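PDB 4YZR: polyketide biosynthesis cytochrome P450 PksS from Bacillus subtilis, which acts as a haem monooxygenase in the biosynthesis of the antibiotic polyketide bacillaene, taking dihydrobacillaene as its substrate. Local coordinates for residues 21-25 with 318-324. Numbering follows the deposited sequence.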
# COMPACT_ATOMS: atom_id res chain seq x y z
N LEU A 21 8.87 0.55 16.42
CA LEU A 21 7.47 0.82 16.77
C LEU A 21 7.01 -0.08 17.97
O LEU A 21 6.23 0.36 18.79
CB LEU A 21 6.56 0.62 15.58
CG LEU A 21 6.74 1.51 14.37
CD1 LEU A 21 5.80 1.08 13.27
CD2 LEU A 21 6.50 2.92 14.80
N GLY A 22 7.52 -1.29 18.02
CA GLY A 22 7.21 -2.22 19.11
C GLY A 22 7.73 -1.72 20.46
O GLY A 22 7.06 -1.90 21.50
N ARG A 23 8.93 -1.16 20.43
CA ARG A 23 9.50 -0.62 21.70
C ARG A 23 8.68 0.53 22.15
O ARG A 23 8.33 0.63 23.30
CB ARG A 23 10.96 -0.24 21.49
CG ARG A 23 11.46 0.62 22.66
CD ARG A 23 12.96 0.87 22.60
NE ARG A 23 13.22 1.94 21.64
CZ ARG A 23 13.85 1.80 20.45
NH1 ARG A 23 14.27 0.61 20.00
NH2 ARG A 23 14.05 2.88 19.69
N PHE A 24 8.25 1.45 21.26
CA PHE A 24 7.34 2.50 21.60
C PHE A 24 6.01 1.96 22.11
O PHE A 24 5.47 2.50 23.09
CB PHE A 24 7.13 3.51 20.42
CG PHE A 24 8.25 4.53 20.33
CD1 PHE A 24 8.17 5.66 21.09
CD2 PHE A 24 9.33 4.35 19.51
CE1 PHE A 24 9.19 6.61 21.04
CE2 PHE A 24 10.35 5.35 19.43
CZ PHE A 24 10.26 6.44 20.22
N ARG A 25 5.49 0.93 21.51
CA ARG A 25 4.22 0.39 21.95
C ARG A 25 4.31 -0.03 23.43
O ARG A 25 3.45 0.19 24.17
CB ARG A 25 3.82 -0.82 21.10
CG ARG A 25 2.37 -1.23 21.34
CD ARG A 25 1.92 -2.51 20.62
NE ARG A 25 2.68 -3.62 21.16
CZ ARG A 25 3.52 -4.37 20.50
NH1 ARG A 25 3.69 -4.27 19.19
NH2 ARG A 25 4.24 -5.22 21.15
N GLY A 318 2.38 -1.13 11.96
CA GLY A 318 3.23 -2.26 12.14
C GLY A 318 3.20 -2.82 13.59
O GLY A 318 3.21 -4.03 13.76
N SER A 319 3.24 -1.89 14.55
CA SER A 319 3.16 -2.34 15.94
C SER A 319 1.77 -2.66 16.37
O SER A 319 1.58 -3.55 17.23
CB SER A 319 3.79 -1.27 16.81
OG SER A 319 3.24 -0.04 16.72
N ALA A 320 0.76 -1.97 15.91
CA ALA A 320 -0.60 -2.29 16.28
C ALA A 320 -0.92 -3.72 15.88
O ALA A 320 -1.57 -4.50 16.59
CB ALA A 320 -1.57 -1.37 15.58
N ASN A 321 -0.41 -4.13 14.70
CA ASN A 321 -0.59 -5.46 14.15
C ASN A 321 0.15 -6.56 14.93
O ASN A 321 -0.09 -7.72 14.67
CB ASN A 321 -0.15 -5.45 12.69
CG ASN A 321 -1.20 -4.99 11.78
OD1 ASN A 321 -2.37 -4.81 12.14
ND2 ASN A 321 -0.81 -4.79 10.52
N ARG A 322 0.98 -6.14 15.86
CA ARG A 322 1.71 -7.06 16.73
C ARG A 322 1.33 -6.86 18.16
O ARG A 322 2.10 -7.25 19.10
CB ARG A 322 3.24 -6.97 16.52
CG ARG A 322 3.60 -7.43 15.09
CD ARG A 322 5.04 -7.29 14.81
NE ARG A 322 5.37 -7.59 13.41
CZ ARG A 322 6.43 -8.25 13.04
NH1 ARG A 322 7.33 -8.74 13.96
NH2 ARG A 322 6.68 -8.35 11.79
N ASP A 323 0.20 -6.24 18.45
CA ASP A 323 -0.17 -5.93 19.86
C ASP A 323 -0.70 -7.16 20.50
O ASP A 323 -1.67 -7.75 20.11
CB ASP A 323 -1.21 -4.82 19.78
CG ASP A 323 -1.56 -4.19 21.06
OD1 ASP A 323 -1.60 -4.98 22.10
OD2 ASP A 323 -1.78 -3.02 21.18
N PRO A 324 -0.07 -7.60 21.65
CA PRO A 324 -0.55 -8.80 22.28
C PRO A 324 -1.87 -8.72 22.99
O PRO A 324 -2.43 -9.79 23.27
CB PRO A 324 0.59 -9.11 23.34
CG PRO A 324 1.16 -7.88 23.62
CD PRO A 324 1.13 -7.06 22.28
O HOH W 1 4.54 -7.99 20.08
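Arg25 reaches from helix 17-27 to the backbone carbonyl of Ser319 in segment 318-324, its NH1 donating a bent hydrogen bond to Ser319 O (3.0 Å, N-H...O angle 139°). With CG anti to the backbone N (chi1 -168°) and a bend at chi3, the side chain runs out from its helix and turns its guanidinium against the turn. Ser319 O also accepts the backbone N-H of Arg322, and the two donors arrive from opposite faces of the carbonyl plane. A second tie runs through water 1, which donates to Arg322 O and takes a weak bond from Arg25 NH2.

Over the guanidinium the contacts are van der Waals and electrostatic. Arg322 O sits over one face of the Arg25 guanidinium, 3.2 Å above its plane, with Pro324 CD on the same face. Asp323 OD2 lies 4.5 Å from Arg25 NE, well out of the guanidinium plane, and bonds instead to Tyr50 N.

Close packing occurs where Gly22 and Ser319 bring the helices together: Ser319 CB lies 3.6 Å from Leu21 CB. The Ser319 hydroxyl has two carbonyl acceptors, Thr48 O and Gly316 O, for its one proton.

In cytochrome P450 terms, helix A (17-27) is thus joined to the short K' helix (317-320) and the type I turn Ala320-Asp323, where Asn321 O accepts from Arg283 of the ExxR motif, while Leu21 also packs on Met290 and on Leu46 of strand 42-47.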